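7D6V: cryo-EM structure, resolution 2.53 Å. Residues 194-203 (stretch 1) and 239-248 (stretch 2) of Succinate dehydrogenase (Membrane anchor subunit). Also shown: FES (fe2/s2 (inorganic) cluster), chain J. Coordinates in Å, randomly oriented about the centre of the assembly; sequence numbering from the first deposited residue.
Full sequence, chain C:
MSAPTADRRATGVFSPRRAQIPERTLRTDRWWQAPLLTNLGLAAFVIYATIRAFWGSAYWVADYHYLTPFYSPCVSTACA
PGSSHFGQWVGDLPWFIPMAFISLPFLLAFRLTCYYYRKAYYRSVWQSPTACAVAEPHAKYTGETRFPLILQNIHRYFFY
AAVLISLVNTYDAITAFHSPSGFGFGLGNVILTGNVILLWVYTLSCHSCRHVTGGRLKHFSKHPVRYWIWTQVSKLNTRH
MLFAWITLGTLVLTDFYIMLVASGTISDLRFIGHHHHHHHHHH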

ATOM      1  N   GLY C 194     -31.456  -5.576 -32.814  1.00 14.09           N
ATOM      2  CA  GLY C 194     -30.372  -4.931 -32.098  1.00 14.09           C
ATOM      3  C   GLY C 194     -30.814  -4.396 -30.752  1.00 14.09           C
ATOM      4  O   GLY C 194     -30.107  -4.542 -29.751  1.00 14.09           O
ATOM      5  N   ASN C 195     -31.999  -3.782 -30.707  1.00 13.83           N
ATOM      6  CA  ASN C 195     -32.516  -3.268 -29.444  1.00 13.83           C
ATOM      7  C   ASN C 195     -32.739  -4.393 -28.442  1.00 13.83           C
ATOM      8  O   ASN C 195     -32.404  -4.257 -27.262  1.00 13.83           O
ATOM      9  CB  ASN C 195     -33.812  -2.497 -29.688  1.00 13.83           C
ATOM     10  CG  ASN C 195     -34.367  -1.876 -28.425  1.00 13.83           C
ATOM     11  OD1 ASN C 195     -33.691  -1.101 -27.754  1.00 13.83           O
ATOM     12  ND2 ASN C 195     -35.606  -2.213 -28.095  1.00 13.83           N
ATOM     13  N   VAL C 196     -33.299  -5.514 -28.896  1.00 14.02           N
ATOM     14  CA  VAL C 196     -33.550  -6.643 -28.005  1.00 14.02           C
ATOM     15  C   VAL C 196     -32.241  -7.213 -27.474  1.00 14.02           C
ATOM     16  O   VAL C 196     -32.120  -7.524 -26.281  1.00 14.02           O
ATOM     17  CB  VAL C 196     -34.388  -7.712 -28.729  1.00 14.02           C
ATOM     18  CG1 VAL C 196     -34.320  -9.036 -27.995  1.00 14.02           C
ATOM     19  CG2 VAL C 196     -35.822  -7.251 -28.847  1.00 14.02           C
ATOM     20  N   ILE C 197     -31.239  -7.357 -28.345  1.00 13.42           N
ATOM     21  CA  ILE C 197     -29.944  -7.877 -27.914  1.00 13.42           C
ATOM     22  C   ILE C 197     -29.312  -6.956 -26.878  1.00 13.42           C
ATOM     23  O   ILE C 197     -28.792  -7.413 -25.852  1.00 13.42           O
ATOM     24  CB  ILE C 197     -29.023  -8.080 -29.131  1.00 13.42           C
ATOM     25  CG1 ILE C 197     -29.518  -9.242 -29.988  1.00 13.42           C
ATOM     26  CG2 ILE C 197     -27.590  -8.324 -28.691  1.00 13.42           C
ATOM     27  CD1 ILE C 197     -28.826  -9.343 -31.327  1.00 13.42           C
ATOM     28  N   LEU C 198     -29.351  -5.645 -27.122  1.00 12.79           N
ATOM     29  CA  LEU C 198     -28.739  -4.710 -26.183  1.00 12.79           C
ATOM     30  C   LEU C 198     -29.500  -4.670 -24.863  1.00 12.79           C
ATOM     31  O   LEU C 198     -28.894  -4.518 -23.795  1.00 12.79           O
ATOM     32  CB  LEU C 198     -28.657  -3.324 -26.814  1.00 12.79           C
ATOM     33  CG  LEU C 198     -27.532  -3.199 -27.842  1.00 12.79           C
ATOM     34  CD1 LEU C 198     -27.628  -1.892 -28.599  1.00 12.79           C
ATOM     35  CD2 LEU C 198     -26.182  -3.330 -27.167  1.00 12.79           C
ATOM     36  N   LEU C 199     -30.827  -4.809 -24.913  1.00 12.38           N
ATOM     37  CA  LEU C 199     -31.609  -4.900 -23.686  1.00 12.38           C
ATOM     38  C   LEU C 199     -31.234  -6.140 -22.891  1.00 12.38           C
ATOM     39  O   LEU C 199     -31.142  -6.093 -21.661  1.00 12.38           O
ATOM     40  CB  LEU C 199     -33.101  -4.907 -24.007  1.00 12.38           C
ATOM     41  CG  LEU C 199     -33.734  -3.570 -24.380  1.00 12.38           C
ATOM     42  CD1 LEU C 199     -35.198  -3.766 -24.719  1.00 12.38           C
ATOM     43  CD2 LEU C 199     -33.573  -2.571 -23.254  1.00 12.38           C
ATOM     44  N   TRP C 200     -31.023  -7.263 -23.577  1.00 12.19           N
ATOM     45  CA  TRP C 200     -30.573  -8.468 -22.889  1.00 12.19           C
ATOM     46  C   TRP C 200     -29.211  -8.257 -22.244  1.00 12.19           C
ATOM     47  O   TRP C 200     -28.972  -8.710 -21.121  1.00 12.19           O
ATOM     48  CB  TRP C 200     -30.523  -9.646 -23.859  1.00 12.19           C
ATOM     49  CG  TRP C 200     -31.788 -10.430 -23.933  1.00 12.19           C
ATOM     50  CD1 TRP C 200     -32.536 -10.663 -25.043  1.00 12.19           C
ATOM     51  CD2 TRP C 200     -32.446 -11.104 -22.856  1.00 12.19           C
ATOM     52  NE1 TRP C 200     -33.625 -11.432 -24.728  1.00 12.19           N
ATOM     53  CE2 TRP C 200     -33.593 -11.719 -23.390  1.00 12.19           C
ATOM     54  CE3 TRP C 200     -32.180 -11.247 -21.491  1.00 12.19           C
ATOM     55  CZ2 TRP C 200     -34.471 -12.463 -22.611  1.00 12.19           C
ATOM     56  CZ3 TRP C 200     -33.054 -11.982 -20.721  1.00 12.19           C
ATOM     57  CH2 TRP C 200     -34.186 -12.581 -21.282  1.00 12.19           C
ATOM     58  N   VAL C 201     -28.301  -7.581 -22.946  1.00 11.71           N
ATOM     59  CA  VAL C 201     -26.979  -7.312 -22.383  1.00 11.71           C
ATOM     60  C   VAL C 201     -27.100  -6.468 -21.120  1.00 11.71           C
ATOM     61  O   VAL C 201     -26.467  -6.751 -20.094  1.00 11.71           O
ATOM     62  CB  VAL C 201     -26.077  -6.637 -23.430  1.00 11.71           C
ATOM     63  CG1 VAL C 201     -24.760  -6.219 -22.805  1.00 11.71           C
ATOM     64  CG2 VAL C 201     -25.834  -7.570 -24.595  1.00 11.71           C
ATOM     65  N   TYR C 202     -27.924  -5.420 -21.174  1.00 11.71           N
ATOM     66  CA  TYR C 202     -28.108  -4.561 -20.009  1.00 11.71           C
ATOM     67  C   TYR C 202     -28.738  -5.321 -18.847  1.00 11.71           C
ATOM     68  O   TYR C 202     -28.336  -5.149 -17.692  1.00 11.71           O
ATOM     69  CB  TYR C 202     -28.961  -3.351 -20.379  1.00 11.71           C
ATOM     70  CG  TYR C 202     -29.405  -2.541 -19.187  1.00 11.71           C
ATOM     71  CD1 TYR C 202     -28.485  -1.858 -18.407  1.00 11.71           C
ATOM     72  CD2 TYR C 202     -30.743  -2.466 -18.836  1.00 11.71           C
ATOM     73  CE1 TYR C 202     -28.886  -1.121 -17.315  1.00 11.71           C
ATOM     74  CE2 TYR C 202     -31.151  -1.733 -17.748  1.00 11.71           C
ATOM     75  CZ  TYR C 202     -30.220  -1.061 -16.992  1.00 11.71           C
ATOM     76  OH  TYR C 202     -30.630  -0.326 -15.908  1.00 11.71           O
ATOM     77  N   THR C 203     -29.731  -6.162 -19.134  1.00 11.69           N
ATOM     78  CA  THR C 203     -30.380  -6.935 -18.082  1.00 11.69           C
ATOM     79  C   THR C 203     -29.424  -7.943 -17.457  1.00 11.69           C
ATOM     80  O   THR C 203     -29.465  -8.176 -16.245  1.00 11.69           O
ATOM     81  CB  THR C 203     -31.617  -7.637 -18.640  1.00 11.69           C
ATOM     82  OG1 THR C 203     -32.421  -6.687 -19.348  1.00 11.69           O
ATOM     83  CG2 THR C 203     -32.441  -8.245 -17.523  1.00 11.69           C
ATOM     84  N   ARG C 239     -19.076  -2.821 -17.526  1.00 13.43           N
ATOM     85  CA  ARG C 239     -19.548  -1.823 -18.478  1.00 13.43           C
ATOM     86  C   ARG C 239     -21.027  -1.499 -18.286  1.00 13.43           C
ATOM     87  O   ARG C 239     -21.717  -1.147 -19.244  1.00 13.43           O
ATOM     88  CB  ARG C 239     -19.305  -2.294 -19.911  1.00 13.43           C
ATOM     89  CG  ARG C 239     -17.851  -2.464 -20.325  1.00 13.43           C
ATOM     90  CD  ARG C 239     -17.104  -1.141 -20.351  1.00 13.43           C
ATOM     91  NE  ARG C 239     -16.553  -0.767 -19.053  1.00 13.43           N
ATOM     92  CZ  ARG C 239     -16.083   0.440 -18.765  1.00 13.43           C
ATOM     93  NH1 ARG C 239     -16.102   1.397 -19.683  1.00 13.43           N
ATOM     94  NH2 ARG C 239     -15.600   0.695 -17.557  1.00 13.43           N
ATOM     95  N   HIS C 240     -21.527  -1.614 -17.055  1.00 11.82           N
ATOM     96  CA  HIS C 240     -22.958  -1.463 -16.815  1.00 11.82           C
ATOM     97  C   HIS C 240     -23.423  -0.022 -16.994  1.00 11.82           C
ATOM     98  O   HIS C 240     -24.555   0.208 -17.434  1.00 11.82           O
ATOM     99  CB  HIS C 240     -23.305  -1.970 -15.416  1.00 11.82           C
ATOM    100  CG  HIS C 240     -24.759  -2.257 -15.222  1.00 11.82           C
ATOM    101  ND1 HIS C 240     -25.468  -3.095 -16.052  1.00 11.82           N
ATOM    102  CD2 HIS C 240     -25.640  -1.814 -14.296  1.00 11.82           C
ATOM    103  CE1 HIS C 240     -26.721  -3.162 -15.644  1.00 11.82           C
ATOM    104  NE2 HIS C 240     -26.850  -2.392 -14.579  1.00 11.82           N
ATOM    105  N   MET C 241     -22.581   0.952 -16.639  1.00 13.55           N
ATOM    106  CA  MET C 241     -22.896   2.355 -16.898  1.00 13.55           C
ATOM    107  C   MET C 241     -23.202   2.602 -18.367  1.00 13.55           C
ATOM    108  O   MET C 241     -24.153   3.316 -18.701  1.00 13.55           O
ATOM    109  CB  MET C 241     -21.730   3.240 -16.462  1.00 13.55           C
ATOM    110  CG  MET C 241     -21.978   4.723 -16.655  1.00 13.55           C
ATOM    111  SD  MET C 241     -20.604   5.751 -16.115  1.00 13.55           S
ATOM    112  CE  MET C 241     -19.408   5.402 -17.398  1.00 13.55           C
ATOM    113  N   LEU C 242     -22.398   2.028 -19.258  1.00 12.68           N
ATOM    114  CA  LEU C 242     -22.532   2.312 -20.680  1.00 12.68           C
ATOM    115  C   LEU C 242     -23.799   1.692 -21.255  1.00 12.68           C
ATOM    116  O   LEU C 242     -24.484   2.315 -22.076  1.00 12.68           O
ATOM    117  CB  LEU C 242     -21.295   1.805 -21.420  1.00 12.68           C
ATOM    118  CG  LEU C 242     -21.170   2.139 -22.902  1.00 12.68           C
ATOM    119  CD1 LEU C 242     -20.692   3.566 -23.085  1.00 12.68           C
ATOM    120  CD2 LEU C 242     -20.230   1.163 -23.583  1.00 12.68           C
ATOM    121  N   PHE C 243     -24.122   0.467 -20.838  1.00 12.77           N
ATOM    122  CA  PHE C 243     -25.252  -0.239 -21.426  1.00 12.77           C
ATOM    123  C   PHE C 243     -26.579   0.413 -21.069  1.00 12.77           C
ATOM    124  O   PHE C 243     -27.514   0.369 -21.870  1.00 12.77           O
ATOM    125  CB  PHE C 243     -25.237  -1.705 -20.995  1.00 12.77           C
ATOM    126  CG  PHE C 243     -24.023  -2.457 -21.457  1.00 12.77           C
ATOM    127  CD1 PHE C 243     -23.490  -2.234 -22.714  1.00 12.77           C
ATOM    128  CD2 PHE C 243     -23.412  -3.386 -20.633  1.00 12.77           C
ATOM    129  CE1 PHE C 243     -22.373  -2.920 -23.140  1.00 12.77           C
ATOM    130  CE2 PHE C 243     -22.294  -4.075 -21.054  1.00 12.77           C
ATOM    131  CZ  PHE C 243     -21.774  -3.841 -22.310  1.00 12.77           C
ATOM    132  N   ALA C 244     -26.678   1.046 -19.899  1.00 12.44           N
ATOM    133  CA  ALA C 244     -27.909   1.744 -19.541  1.00 12.44           C
ATOM    134  C   ALA C 244     -28.209   2.872 -20.523  1.00 12.44           C
ATOM    135  O   ALA C 244     -29.313   2.956 -21.081  1.00 12.44           O
ATOM    136  CB  ALA C 244     -27.798   2.283 -18.116  1.00 12.44           C
ATOM    137  N   TRP C 245     -27.223   3.738 -20.762  1.00 12.76           N
ATOM    138  CA  TRP C 245     -27.409   4.844 -21.693  1.00 12.76           C
ATOM    139  C   TRP C 245     -27.611   4.341 -23.116  1.00 12.76           C
ATOM    140  O   TRP C 245     -28.432   4.887 -23.866  1.00 12.76           O
ATOM    141  CB  TRP C 245     -26.210   5.788 -21.623  1.00 12.76           C
ATOM    142  CG  TRP C 245     -26.140   6.568 -20.352  1.00 12.76           C
ATOM    143  CD1 TRP C 245     -25.226   6.422 -19.354  1.00 12.76           C
ATOM    144  CD2 TRP C 245     -27.024   7.613 -19.935  1.00 12.76           C
ATOM    145  NE1 TRP C 245     -25.482   7.311 -18.343  1.00 12.76           N
ATOM    146  CE2 TRP C 245     -26.582   8.055 -18.675  1.00 12.76           C
ATOM    147  CE3 TRP C 245     -28.146   8.221 -20.506  1.00 12.76           C
ATOM    148  CZ2 TRP C 245     -27.221   9.073 -17.975  1.00 12.76           C
ATOM    149  CZ3 TRP C 245     -28.778   9.230 -19.810  1.00 12.76           C
ATOM    150  CH2 TRP C 245     -28.314   9.648 -18.558  1.00 12.76           C
ATOM    151  N   ILE C 246     -26.880   3.292 -23.501  1.00 12.67           N
ATOM    152  CA  ILE C 246     -27.017   2.754 -24.850  1.00 12.67           C
ATOM    153  C   ILE C 246     -28.420   2.205 -25.067  1.00 12.67           C
ATOM    154  O   ILE C 246     -29.025   2.417 -26.123  1.00 12.67           O
ATOM    155  CB  ILE C 246     -25.939   1.688 -25.114  1.00 12.67           C
ATOM    156  CG1 ILE C 246     -24.579   2.351 -25.319  1.00 12.67           C
ATOM    157  CG2 ILE C 246     -26.299   0.847 -26.327  1.00 12.67           C
ATOM    158  CD1 ILE C 246     -23.471   1.374 -25.606  1.00 12.67           C
ATOM    159  N   THR C 247     -28.965   1.498 -24.076  1.00 12.87           N
ATOM    160  CA  THR C 247     -30.302   0.940 -24.234  1.00 12.87           C
ATOM    161  C   THR C 247     -31.365   2.027 -24.210  1.00 12.87           C
ATOM    162  O   THR C 247     -32.375   1.916 -24.912  1.00 12.87           O
ATOM    163  CB  THR C 247     -30.575  -0.115 -23.163  1.00 12.87           C
ATOM    164  OG1 THR C 247     -30.389   0.455 -21.864  1.00 12.87           O
ATOM    165  CG2 THR C 247     -29.665  -1.310 -23.349  1.00 12.87           C
ATOM    166  N   LEU C 248     -31.156   3.092 -23.434  1.00 13.18           N
ATOM    167  CA  LEU C 248     -32.072   4.228 -23.519  1.00 13.18           C
ATOM    168  C   LEU C 248     -32.100   4.793 -24.935  1.00 13.18           C
ATOM    169  O   LEU C 248     -33.174   5.003 -25.522  1.00 13.18           O
ATOM    170  CB  LEU C 248     -31.666   5.312 -22.522  1.00 13.18           C
ATOM    171  CG  LEU C 248     -31.972   5.063 -21.047  1.00 13.18           C
ATOM    172  CD1 LEU C 248     -31.932   6.368 -20.275  1.00 13.18           C
ATOM    173  CD2 LEU C 248     -33.311   4.371 -20.882  1.00 13.18           C
TER
HETATM  174 FE1  FES J 303     -28.516  -1.784 -12.739  1.00 12.80          FE
HETATM  175 FE2  FES J 303     -29.659  -4.109 -12.015  1.00 12.80          FE
HETATM  176  S1  FES J 303     -28.121  -2.969 -10.932  1.00 12.80           S
HETATM  177  S2  FES J 303     -29.998  -2.963 -13.856  1.00 12.80           S

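Two transmembrane-type helices can be held side by side with no hydrogen bond between them, provided that the side chains fit closely where the backbones approach. Helices 194-203 and 240-248 illustrate the principle. Their axes run roughly antiparallel, at 147°, and approach to 9.1 Å, while the two stretches bury 469 Å² counted over both sides.

At the apolar centre, V201 and F243 point toward the opposing stretch. V201 CG1 sits 3.7 Å from the centroid of the F243 ring, only 11° off the ring normal, so that the methyl rests on the face in a CH-pi contact. A branched valine suits this place because it offers a compact methyl to a flat surface. Nearby, where the CA atoms of Y202 and F243 lie 5.4 Å apart, the two CB atoms are 4.1 Å from each other; the CA-to-CB bond of Y202 points sideways, and the ring reaches A244 and H240. The methyl of A244 packs against that ring, its CB 3.7 Å from Y202 CE1.

One turn further along stretch 2, T247 fills the next position. Its CG2 lies 3.3 Å from L198 O and 3.7 Å from Y202 CB, and its CB is 3.9 Å from L199 CD2. Threonine serves two purposes here: the methyl packs against the neighbouring helix, while OG1 lies over one face of the Y202 ring and within hydrogen-bonding reach of carbonyl oxygens of its own helix, 2.9 Å from F243 O and 2.8 Å from A244 O. A polar group can thus be buried without needing a partner across the interface. Toward the margin, L198 CD1 meets I246 CG2 at 3.8 Å, extending the apolar surface with two aliphatic side chains, both in the m, t rotamer.

The polar edge is built around Y202 and H240. Their rings are nearly parallel, with planes at 7°, but the centroids are 5.0 Å apart and the rings are slid so far that they barely overlap. H240 CE1 approaches Y202 CE1 to 3.4 Å and Y202 O to 3.3 Å, the carbonyl lying at the edge of the imidazole. The histidine side chain, in chi1 t, brings its ring nearer to stretch 1, and H240 NE2 binds FE1 of the FES cluster at 2.6 Å, while Y202 OH comes within 3.4 Å of its S2 atom. Imidazole suits this position because one ring can both pack against a tyrosine and present a nitrogen to a metal; its other nitrogen, ND1, is hydrogen-bonded to a residue just outside the stretches.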